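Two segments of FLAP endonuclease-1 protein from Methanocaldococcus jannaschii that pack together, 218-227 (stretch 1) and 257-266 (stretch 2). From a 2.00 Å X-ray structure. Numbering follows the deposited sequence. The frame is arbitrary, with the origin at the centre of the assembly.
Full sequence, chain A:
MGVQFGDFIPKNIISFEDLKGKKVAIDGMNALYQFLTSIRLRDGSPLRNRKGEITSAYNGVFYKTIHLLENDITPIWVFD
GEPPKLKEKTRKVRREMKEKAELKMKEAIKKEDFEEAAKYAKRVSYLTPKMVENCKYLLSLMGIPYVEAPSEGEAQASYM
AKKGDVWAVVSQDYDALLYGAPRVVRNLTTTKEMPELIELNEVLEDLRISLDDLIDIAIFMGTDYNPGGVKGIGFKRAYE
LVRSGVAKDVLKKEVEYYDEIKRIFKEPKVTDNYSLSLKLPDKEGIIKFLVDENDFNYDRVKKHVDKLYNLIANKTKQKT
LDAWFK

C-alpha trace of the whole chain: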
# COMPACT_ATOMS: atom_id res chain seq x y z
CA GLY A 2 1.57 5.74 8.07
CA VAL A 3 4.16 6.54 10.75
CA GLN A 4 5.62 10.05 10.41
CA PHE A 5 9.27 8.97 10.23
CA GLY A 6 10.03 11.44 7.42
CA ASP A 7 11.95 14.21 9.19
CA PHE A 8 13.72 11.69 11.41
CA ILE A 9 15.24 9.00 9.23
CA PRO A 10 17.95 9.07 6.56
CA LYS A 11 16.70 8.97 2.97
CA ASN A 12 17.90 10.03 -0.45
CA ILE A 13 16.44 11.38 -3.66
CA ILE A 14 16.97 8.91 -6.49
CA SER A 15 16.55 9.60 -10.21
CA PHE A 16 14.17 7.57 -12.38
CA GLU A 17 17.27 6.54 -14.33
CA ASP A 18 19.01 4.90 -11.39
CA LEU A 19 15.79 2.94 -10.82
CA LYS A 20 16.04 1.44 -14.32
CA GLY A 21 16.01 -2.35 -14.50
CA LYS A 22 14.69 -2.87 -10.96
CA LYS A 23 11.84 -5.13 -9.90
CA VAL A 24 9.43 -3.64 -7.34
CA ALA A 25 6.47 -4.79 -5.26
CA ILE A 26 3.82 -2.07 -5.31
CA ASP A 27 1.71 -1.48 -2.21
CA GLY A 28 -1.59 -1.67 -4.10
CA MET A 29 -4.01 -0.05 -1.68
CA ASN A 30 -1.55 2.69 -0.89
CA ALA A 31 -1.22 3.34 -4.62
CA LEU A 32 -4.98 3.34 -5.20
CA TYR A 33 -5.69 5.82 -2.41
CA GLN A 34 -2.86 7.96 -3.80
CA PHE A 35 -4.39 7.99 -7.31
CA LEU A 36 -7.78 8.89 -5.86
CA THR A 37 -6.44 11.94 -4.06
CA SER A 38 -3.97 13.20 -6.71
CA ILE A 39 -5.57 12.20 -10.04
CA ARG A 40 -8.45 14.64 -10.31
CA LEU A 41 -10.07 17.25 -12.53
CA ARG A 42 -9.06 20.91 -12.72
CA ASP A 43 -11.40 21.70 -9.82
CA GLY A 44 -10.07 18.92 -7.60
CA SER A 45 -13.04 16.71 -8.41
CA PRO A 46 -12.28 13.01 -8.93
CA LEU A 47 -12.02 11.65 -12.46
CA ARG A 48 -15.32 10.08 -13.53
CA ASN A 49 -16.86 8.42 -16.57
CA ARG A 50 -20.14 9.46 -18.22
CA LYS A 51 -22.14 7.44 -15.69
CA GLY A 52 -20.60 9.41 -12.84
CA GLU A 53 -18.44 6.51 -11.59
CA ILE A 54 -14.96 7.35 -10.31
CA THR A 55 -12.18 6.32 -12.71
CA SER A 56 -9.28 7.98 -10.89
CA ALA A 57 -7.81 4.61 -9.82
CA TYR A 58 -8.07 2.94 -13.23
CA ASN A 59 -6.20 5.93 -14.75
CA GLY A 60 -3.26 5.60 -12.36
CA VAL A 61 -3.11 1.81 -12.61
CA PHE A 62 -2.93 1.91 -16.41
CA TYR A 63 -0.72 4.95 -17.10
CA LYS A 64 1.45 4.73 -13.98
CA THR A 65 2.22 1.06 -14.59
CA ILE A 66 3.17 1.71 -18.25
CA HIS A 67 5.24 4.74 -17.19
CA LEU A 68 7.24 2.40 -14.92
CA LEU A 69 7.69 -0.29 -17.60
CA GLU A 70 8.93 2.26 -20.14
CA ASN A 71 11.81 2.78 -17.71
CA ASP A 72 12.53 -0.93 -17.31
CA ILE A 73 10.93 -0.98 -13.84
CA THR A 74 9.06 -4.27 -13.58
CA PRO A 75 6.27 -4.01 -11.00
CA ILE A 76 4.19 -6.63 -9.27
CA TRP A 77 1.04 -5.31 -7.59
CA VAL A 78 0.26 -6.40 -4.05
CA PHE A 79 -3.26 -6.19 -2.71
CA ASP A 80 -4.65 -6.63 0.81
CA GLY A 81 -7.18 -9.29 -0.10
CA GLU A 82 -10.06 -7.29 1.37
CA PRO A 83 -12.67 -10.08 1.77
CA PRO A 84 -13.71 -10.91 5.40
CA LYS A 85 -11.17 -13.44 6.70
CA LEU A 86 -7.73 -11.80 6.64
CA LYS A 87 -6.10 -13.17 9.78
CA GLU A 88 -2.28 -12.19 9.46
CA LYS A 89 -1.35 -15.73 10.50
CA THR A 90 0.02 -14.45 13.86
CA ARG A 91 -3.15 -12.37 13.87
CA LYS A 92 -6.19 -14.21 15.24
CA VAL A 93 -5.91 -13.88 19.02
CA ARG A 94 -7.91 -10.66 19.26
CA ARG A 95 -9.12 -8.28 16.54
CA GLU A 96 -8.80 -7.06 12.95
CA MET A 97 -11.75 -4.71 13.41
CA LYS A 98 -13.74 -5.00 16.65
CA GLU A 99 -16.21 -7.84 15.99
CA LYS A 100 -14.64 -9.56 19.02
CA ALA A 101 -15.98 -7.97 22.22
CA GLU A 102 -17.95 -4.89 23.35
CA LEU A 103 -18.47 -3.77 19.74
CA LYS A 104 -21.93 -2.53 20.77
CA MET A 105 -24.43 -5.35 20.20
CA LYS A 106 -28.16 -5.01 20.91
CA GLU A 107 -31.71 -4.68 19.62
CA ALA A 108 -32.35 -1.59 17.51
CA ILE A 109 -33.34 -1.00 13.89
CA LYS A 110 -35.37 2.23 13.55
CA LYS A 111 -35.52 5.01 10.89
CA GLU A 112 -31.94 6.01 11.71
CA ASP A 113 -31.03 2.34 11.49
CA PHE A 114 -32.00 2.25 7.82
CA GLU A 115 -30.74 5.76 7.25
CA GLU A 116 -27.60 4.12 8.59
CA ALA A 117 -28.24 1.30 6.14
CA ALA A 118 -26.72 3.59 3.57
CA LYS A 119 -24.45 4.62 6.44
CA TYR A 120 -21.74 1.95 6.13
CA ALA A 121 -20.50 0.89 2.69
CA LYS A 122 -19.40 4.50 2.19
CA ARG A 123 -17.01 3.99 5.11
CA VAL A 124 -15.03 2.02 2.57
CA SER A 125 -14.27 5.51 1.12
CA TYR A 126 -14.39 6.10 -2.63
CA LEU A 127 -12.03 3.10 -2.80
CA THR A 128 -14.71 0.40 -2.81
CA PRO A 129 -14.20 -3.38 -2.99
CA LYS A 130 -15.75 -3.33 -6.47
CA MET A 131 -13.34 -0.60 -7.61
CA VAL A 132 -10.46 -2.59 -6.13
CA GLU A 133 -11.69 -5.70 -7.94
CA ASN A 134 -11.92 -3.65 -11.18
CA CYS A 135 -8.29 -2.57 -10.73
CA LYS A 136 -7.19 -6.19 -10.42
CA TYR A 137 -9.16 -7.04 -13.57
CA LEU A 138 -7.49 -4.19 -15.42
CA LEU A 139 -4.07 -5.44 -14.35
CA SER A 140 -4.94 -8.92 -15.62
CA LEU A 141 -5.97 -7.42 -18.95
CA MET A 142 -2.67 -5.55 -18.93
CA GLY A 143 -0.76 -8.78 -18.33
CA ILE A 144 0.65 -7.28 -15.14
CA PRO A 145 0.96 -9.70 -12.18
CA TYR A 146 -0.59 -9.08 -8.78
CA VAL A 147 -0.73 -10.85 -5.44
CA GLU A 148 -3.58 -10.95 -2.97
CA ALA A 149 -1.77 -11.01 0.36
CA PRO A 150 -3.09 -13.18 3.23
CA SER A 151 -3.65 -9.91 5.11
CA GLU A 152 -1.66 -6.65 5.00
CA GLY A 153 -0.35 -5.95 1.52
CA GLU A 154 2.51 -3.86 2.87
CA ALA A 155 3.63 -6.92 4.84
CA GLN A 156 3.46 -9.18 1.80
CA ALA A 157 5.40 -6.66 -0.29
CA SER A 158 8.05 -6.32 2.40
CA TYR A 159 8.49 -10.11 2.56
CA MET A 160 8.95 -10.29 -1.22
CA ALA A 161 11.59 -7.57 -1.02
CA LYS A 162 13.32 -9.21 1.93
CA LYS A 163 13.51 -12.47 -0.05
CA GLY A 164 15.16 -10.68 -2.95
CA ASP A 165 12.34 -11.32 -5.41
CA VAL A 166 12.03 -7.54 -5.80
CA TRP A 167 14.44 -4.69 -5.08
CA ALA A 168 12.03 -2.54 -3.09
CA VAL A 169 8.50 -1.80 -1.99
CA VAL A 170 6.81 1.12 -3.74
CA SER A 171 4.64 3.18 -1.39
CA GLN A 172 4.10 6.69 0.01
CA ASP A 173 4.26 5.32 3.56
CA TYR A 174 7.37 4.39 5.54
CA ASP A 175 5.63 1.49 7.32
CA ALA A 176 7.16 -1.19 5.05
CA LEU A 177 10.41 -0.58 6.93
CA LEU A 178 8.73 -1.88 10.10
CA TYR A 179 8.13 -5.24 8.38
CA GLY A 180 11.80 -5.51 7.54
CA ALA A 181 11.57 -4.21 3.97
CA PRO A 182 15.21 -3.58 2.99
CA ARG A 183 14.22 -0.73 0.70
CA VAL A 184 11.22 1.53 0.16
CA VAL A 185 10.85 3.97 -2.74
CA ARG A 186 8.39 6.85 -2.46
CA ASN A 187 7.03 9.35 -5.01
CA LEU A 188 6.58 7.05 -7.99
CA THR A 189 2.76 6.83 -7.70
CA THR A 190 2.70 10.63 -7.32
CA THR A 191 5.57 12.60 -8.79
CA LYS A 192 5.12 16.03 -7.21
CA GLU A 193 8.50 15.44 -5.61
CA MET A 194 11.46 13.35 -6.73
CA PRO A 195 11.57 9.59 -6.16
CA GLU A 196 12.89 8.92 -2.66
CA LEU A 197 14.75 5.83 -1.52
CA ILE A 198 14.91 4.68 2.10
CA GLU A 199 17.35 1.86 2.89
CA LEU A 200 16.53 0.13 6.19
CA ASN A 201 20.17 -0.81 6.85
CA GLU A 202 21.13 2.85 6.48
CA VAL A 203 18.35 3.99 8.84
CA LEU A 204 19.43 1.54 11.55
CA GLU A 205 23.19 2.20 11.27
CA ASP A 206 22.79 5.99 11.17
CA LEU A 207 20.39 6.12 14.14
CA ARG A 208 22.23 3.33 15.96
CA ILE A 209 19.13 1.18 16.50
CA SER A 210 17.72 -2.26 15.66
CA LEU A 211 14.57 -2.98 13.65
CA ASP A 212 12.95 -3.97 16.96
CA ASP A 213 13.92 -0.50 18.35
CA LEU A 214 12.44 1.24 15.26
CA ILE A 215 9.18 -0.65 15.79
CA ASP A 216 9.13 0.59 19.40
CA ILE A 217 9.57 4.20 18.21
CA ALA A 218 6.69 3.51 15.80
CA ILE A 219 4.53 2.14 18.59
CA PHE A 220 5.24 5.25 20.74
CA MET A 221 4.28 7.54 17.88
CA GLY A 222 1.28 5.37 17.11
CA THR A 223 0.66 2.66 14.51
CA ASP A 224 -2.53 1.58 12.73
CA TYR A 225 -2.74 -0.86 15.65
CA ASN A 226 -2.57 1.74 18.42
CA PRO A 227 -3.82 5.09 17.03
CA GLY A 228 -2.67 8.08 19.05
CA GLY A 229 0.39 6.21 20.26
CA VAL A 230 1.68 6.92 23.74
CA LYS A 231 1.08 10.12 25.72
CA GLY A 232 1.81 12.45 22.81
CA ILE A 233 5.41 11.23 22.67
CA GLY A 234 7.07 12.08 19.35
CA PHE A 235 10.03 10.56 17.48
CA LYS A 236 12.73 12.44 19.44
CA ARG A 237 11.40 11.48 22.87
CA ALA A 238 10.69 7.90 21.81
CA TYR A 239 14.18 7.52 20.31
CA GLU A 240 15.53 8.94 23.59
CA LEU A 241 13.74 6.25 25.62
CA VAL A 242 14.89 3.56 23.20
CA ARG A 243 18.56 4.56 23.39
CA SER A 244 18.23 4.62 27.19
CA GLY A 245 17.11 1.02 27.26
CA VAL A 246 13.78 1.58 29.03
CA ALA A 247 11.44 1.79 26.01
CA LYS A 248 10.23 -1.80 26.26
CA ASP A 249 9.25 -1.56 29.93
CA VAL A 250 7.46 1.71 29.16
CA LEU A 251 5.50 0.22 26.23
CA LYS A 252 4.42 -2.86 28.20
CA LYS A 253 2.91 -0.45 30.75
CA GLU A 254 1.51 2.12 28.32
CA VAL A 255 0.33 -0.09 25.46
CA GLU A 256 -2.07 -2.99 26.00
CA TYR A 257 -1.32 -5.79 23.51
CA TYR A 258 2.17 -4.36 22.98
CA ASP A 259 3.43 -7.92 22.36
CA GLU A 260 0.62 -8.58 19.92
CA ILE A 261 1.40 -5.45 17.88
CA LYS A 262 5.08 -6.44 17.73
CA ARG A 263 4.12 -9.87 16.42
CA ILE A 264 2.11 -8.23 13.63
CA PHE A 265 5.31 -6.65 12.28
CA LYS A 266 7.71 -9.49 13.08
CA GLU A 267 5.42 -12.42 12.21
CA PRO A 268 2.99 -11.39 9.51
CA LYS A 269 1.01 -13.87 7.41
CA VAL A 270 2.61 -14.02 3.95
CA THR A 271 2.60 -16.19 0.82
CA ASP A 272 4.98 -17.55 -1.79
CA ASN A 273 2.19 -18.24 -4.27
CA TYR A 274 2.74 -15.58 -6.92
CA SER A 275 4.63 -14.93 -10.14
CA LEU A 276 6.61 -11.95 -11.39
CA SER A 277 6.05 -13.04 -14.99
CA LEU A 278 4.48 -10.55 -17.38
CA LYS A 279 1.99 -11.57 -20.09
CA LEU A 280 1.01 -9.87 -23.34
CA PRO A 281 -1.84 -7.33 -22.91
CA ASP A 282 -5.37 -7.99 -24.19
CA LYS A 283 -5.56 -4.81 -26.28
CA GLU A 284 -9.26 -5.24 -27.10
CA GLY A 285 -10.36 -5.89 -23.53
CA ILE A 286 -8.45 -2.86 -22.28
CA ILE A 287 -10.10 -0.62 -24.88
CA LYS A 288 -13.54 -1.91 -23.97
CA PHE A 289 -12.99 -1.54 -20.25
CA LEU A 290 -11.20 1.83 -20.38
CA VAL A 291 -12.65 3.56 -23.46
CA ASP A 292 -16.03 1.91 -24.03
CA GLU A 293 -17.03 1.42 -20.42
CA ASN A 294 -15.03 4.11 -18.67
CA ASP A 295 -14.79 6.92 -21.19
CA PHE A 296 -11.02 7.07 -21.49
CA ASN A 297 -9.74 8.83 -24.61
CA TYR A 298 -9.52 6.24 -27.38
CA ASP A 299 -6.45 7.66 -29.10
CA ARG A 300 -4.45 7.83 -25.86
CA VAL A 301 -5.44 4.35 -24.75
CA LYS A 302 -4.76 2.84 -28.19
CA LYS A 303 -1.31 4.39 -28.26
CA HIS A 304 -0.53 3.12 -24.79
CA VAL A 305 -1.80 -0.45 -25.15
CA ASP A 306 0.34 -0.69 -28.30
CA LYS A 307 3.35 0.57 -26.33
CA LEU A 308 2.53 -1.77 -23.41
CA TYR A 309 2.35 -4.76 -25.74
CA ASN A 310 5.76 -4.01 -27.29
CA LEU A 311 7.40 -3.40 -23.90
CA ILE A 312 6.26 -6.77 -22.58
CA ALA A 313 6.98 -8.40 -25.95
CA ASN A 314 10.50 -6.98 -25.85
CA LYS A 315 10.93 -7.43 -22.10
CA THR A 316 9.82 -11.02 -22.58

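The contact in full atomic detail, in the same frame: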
# COMPACT_ATOMS: atom_id res chain seq x y z
N ALA A 218 7.95 3.48 16.54
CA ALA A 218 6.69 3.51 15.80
C ALA A 218 5.50 3.34 16.74
O ALA A 218 4.49 4.05 16.63
CB ALA A 218 6.68 2.40 14.75
N ILE A 219 5.61 2.38 17.66
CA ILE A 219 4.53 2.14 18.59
C ILE A 219 4.28 3.39 19.45
O ILE A 219 3.13 3.77 19.66
CB ILE A 219 4.81 0.89 19.46
CG1 ILE A 219 4.70 -0.37 18.58
CG2 ILE A 219 3.82 0.79 20.60
CD1 ILE A 219 5.19 -1.65 19.24
N PHE A 220 5.35 4.03 19.93
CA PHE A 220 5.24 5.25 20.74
C PHE A 220 4.50 6.33 19.96
O PHE A 220 3.62 7.01 20.48
CB PHE A 220 6.62 5.84 21.07
CG PHE A 220 7.20 5.33 22.36
CD1 PHE A 220 6.62 5.65 23.58
CD2 PHE A 220 8.37 4.57 22.35
CE1 PHE A 220 7.19 5.22 24.78
CE2 PHE A 220 8.94 4.14 23.54
CZ PHE A 220 8.35 4.47 24.76
N MET A 221 4.89 6.51 18.70
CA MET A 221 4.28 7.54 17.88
C MET A 221 2.86 7.16 17.53
O MET A 221 2.00 8.03 17.40
CB MET A 221 5.11 7.74 16.61
CG MET A 221 6.50 8.33 16.89
SD MET A 221 7.58 8.33 15.44
CE MET A 221 6.77 9.52 14.40
N GLY A 222 2.61 5.86 17.42
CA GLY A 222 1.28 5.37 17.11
C GLY A 222 1.21 4.68 15.76
O GLY A 222 1.55 5.28 14.73
N THR A 223 0.79 3.42 15.76
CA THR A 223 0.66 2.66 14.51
C THR A 223 -0.83 2.52 14.17
O THR A 223 -1.68 3.09 14.85
CB THR A 223 1.29 1.22 14.63
OG1 THR A 223 0.50 0.41 15.49
CG2 THR A 223 2.71 1.29 15.18
N ASP A 224 -1.14 1.78 13.11
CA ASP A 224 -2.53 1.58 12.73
C ASP A 224 -3.16 0.72 13.83
O ASP A 224 -4.38 0.69 13.99
CB ASP A 224 -2.63 0.83 11.39
CG ASP A 224 -2.15 1.66 10.21
OD1 ASP A 224 -2.38 2.89 10.20
OD2 ASP A 224 -1.54 1.08 9.29
N TYR A 225 -2.31 0.02 14.57
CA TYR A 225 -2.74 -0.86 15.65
C TYR A 225 -2.91 -0.21 17.01
O TYR A 225 -3.46 -0.82 17.93
CB TYR A 225 -1.77 -2.04 15.73
CG TYR A 225 -1.66 -2.75 14.41
CD1 TYR A 225 -2.73 -3.50 13.91
CD2 TYR A 225 -0.51 -2.65 13.63
CE1 TYR A 225 -2.67 -4.12 12.67
CE2 TYR A 225 -0.43 -3.27 12.38
CZ TYR A 225 -1.52 -4.00 11.91
OH TYR A 225 -1.46 -4.63 10.68
N ASN A 226 -2.42 1.01 17.16
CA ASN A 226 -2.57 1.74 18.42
C ASN A 226 -2.59 3.23 18.09
O ASN A 226 -1.66 3.97 18.42
CB ASN A 226 -1.45 1.36 19.41
CG ASN A 226 -0.10 2.00 19.08
OD1 ASN A 226 0.34 2.92 19.76
ND2 ASN A 226 0.55 1.50 18.04
N PRO A 227 -3.66 3.69 17.42
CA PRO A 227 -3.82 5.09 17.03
C PRO A 227 -3.62 6.04 18.21
O PRO A 227 -4.10 5.80 19.31
CB PRO A 227 -5.24 5.16 16.47
CG PRO A 227 -5.56 3.79 16.06
CD PRO A 227 -4.82 2.87 17.00
N TYR A 257 -1.56 -5.02 24.74
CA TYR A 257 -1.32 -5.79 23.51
C TYR A 257 -0.06 -5.35 22.77
O TYR A 257 0.05 -5.51 21.55
CB TYR A 257 -2.53 -5.73 22.56
CG TYR A 257 -3.84 -6.10 23.22
CD1 TYR A 257 -3.98 -7.31 23.91
CD2 TYR A 257 -4.92 -5.22 23.20
CE1 TYR A 257 -5.18 -7.63 24.57
CE2 TYR A 257 -6.12 -5.53 23.86
CZ TYR A 257 -6.24 -6.73 24.54
OH TYR A 257 -7.42 -7.04 25.19
N TYR A 258 0.89 -4.80 23.53
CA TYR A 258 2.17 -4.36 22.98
C TYR A 258 2.85 -5.54 22.28
O TYR A 258 3.38 -5.39 21.18
CB TYR A 258 3.05 -3.83 24.12
CG TYR A 258 4.53 -3.72 23.82
CD1 TYR A 258 4.99 -3.12 22.65
CD2 TYR A 258 5.47 -4.15 24.75
CE1 TYR A 258 6.34 -2.97 22.40
CE2 TYR A 258 6.83 -4.00 24.52
CZ TYR A 258 7.26 -3.41 23.35
OH TYR A 258 8.60 -3.24 23.13
N ASP A 259 2.81 -6.71 22.92
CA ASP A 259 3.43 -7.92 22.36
C ASP A 259 2.73 -8.39 21.10
O ASP A 259 3.35 -8.94 20.20
CB ASP A 259 3.40 -9.06 23.38
CG ASP A 259 4.39 -8.86 24.52
OD1 ASP A 259 5.42 -8.19 24.31
OD2 ASP A 259 4.13 -9.39 25.62
N GLU A 260 1.42 -8.18 21.06
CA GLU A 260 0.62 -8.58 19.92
C GLU A 260 0.95 -7.70 18.71
O GLU A 260 1.08 -8.19 17.59
CB GLU A 260 -0.87 -8.46 20.27
CG GLU A 260 -1.40 -9.57 21.18
CD GLU A 260 -0.77 -9.58 22.58
OE1 GLU A 260 -0.49 -8.51 23.16
OE2 GLU A 260 -0.56 -10.70 23.10
N ILE A 261 1.09 -6.40 18.95
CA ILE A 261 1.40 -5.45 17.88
C ILE A 261 2.76 -5.79 17.28
O ILE A 261 2.92 -5.81 16.05
CB ILE A 261 1.42 -3.99 18.41
CG1 ILE A 261 0.03 -3.60 18.91
CG2 ILE A 261 1.87 -3.02 17.32
CD1 ILE A 261 0.04 -2.41 19.85
N LYS A 262 3.73 -6.07 18.15
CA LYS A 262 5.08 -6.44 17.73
C LYS A 262 5.02 -7.65 16.81
O LYS A 262 5.67 -7.69 15.76
CB LYS A 262 5.94 -6.76 18.95
CG LYS A 262 6.43 -5.54 19.71
CD LYS A 262 7.51 -5.89 20.73
CE LYS A 262 6.98 -6.83 21.81
NZ LYS A 262 7.86 -6.92 23.02
N ARG A 263 4.25 -8.65 17.21
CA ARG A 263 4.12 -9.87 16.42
C ARG A 263 3.53 -9.62 15.04
O ARG A 263 3.83 -10.34 14.10
CB ARG A 263 3.29 -10.91 17.18
CG ARG A 263 4.12 -12.05 17.75
CD ARG A 263 3.31 -12.99 18.63
NE ARG A 263 3.04 -12.45 19.96
CZ ARG A 263 3.87 -12.53 20.99
NH1 ARG A 263 5.05 -13.13 20.86
NH2 ARG A 263 3.53 -12.00 22.16
N ILE A 264 2.70 -8.58 14.92
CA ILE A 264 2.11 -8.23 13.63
C ILE A 264 3.22 -7.84 12.65
O ILE A 264 3.17 -8.21 11.48
CB ILE A 264 1.11 -7.04 13.75
CG1 ILE A 264 -0.32 -7.56 13.92
CG2 ILE A 264 1.19 -6.15 12.50
CD1 ILE A 264 -1.13 -6.82 14.95
N PHE A 265 4.21 -7.09 13.13
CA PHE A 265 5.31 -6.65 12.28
C PHE A 265 6.40 -7.70 12.09
O PHE A 265 6.97 -7.80 11.01
CB PHE A 265 5.95 -5.37 12.84
CG PHE A 265 5.05 -4.18 12.77
CD1 PHE A 265 4.81 -3.54 11.55
CD2 PHE A 265 4.39 -3.73 13.91
CE1 PHE A 265 3.90 -2.48 11.46
CE2 PHE A 265 3.48 -2.68 13.83
CZ PHE A 265 3.24 -2.05 12.59
N LYS A 266 6.67 -8.47 13.13
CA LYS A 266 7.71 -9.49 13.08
C LYS A 266 7.25 -10.82 12.50
O LYS A 266 8.05 -11.52 11.89
CB LYS A 266 8.28 -9.73 14.49
CG LYS A 266 8.87 -8.48 15.18
CD LYS A 266 9.87 -7.74 14.29
CE LYS A 266 11.17 -8.51 14.07
NZ LYS A 266 11.83 -9.01 15.32

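A helix can pack against the end of another helix and the turn that follows it through side chains, with no hydrogen bond between them, and this pair of segments is a compact example. Stretch 1 finishes a helix at Met-221, and Gly-222 then leaves helical geometry with a positive phi, at backbone angles where a CB would press against the carbonyl of the residue before. The chain next makes a type I turn from Thr-223 to Asn-226, closed by Asn-226 N to Thr-223 O at 3.2 Å. Within it, Tyr-225 N donates to Thr-223 OG1 at 3.0 Å, tying the threonine side chain to the turn. Stretch 2 is helical from Tyr-258 to Lys-266, with Tyr-257 at the N-cap position. The backbones come closest at Tyr-225 and Ile-261, whose CA atoms are 6.6 Å apart; the CA atoms of Ile-219 and Tyr-258 are 8.2 Å apart. Side chains fill the space between them, and no hydrogen bond crosses between the stretches.

Ile-261 lies at the heart of the contact. Its CG1 is 4.0 Å from Tyr-225 CB, its CD1 is 4.1 Å from Asn-226 CB, and its CG2 is 4.1 Å from Ile-219 CD1, so one branched aliphatic residue meets both the helical end of stretch 1 and its turn. Ile-219 CD1 also reaches the edge of the Tyr-258 ring, 3.6 Å from CE1.

One helical turn beyond Ile-261, aromatic chemistry takes over. Ile-264 CD1 sits over a face of the Tyr-225 ring, 3.9 Å from its centroid and 15° off the normal, a CH-pi contact that sets weakly polarised C-H bonds against the pi cloud. The edge of Tyr-225 is directed toward the face of Phe-265 in an offset edge-to-face pair, with planes at 80° and centroids 5.8 Å apart. The tyrosine hydroxyl is hydrogen-bonded elsewhere in the structure, so its ring can pack here without leaving that polar group unsatisfied.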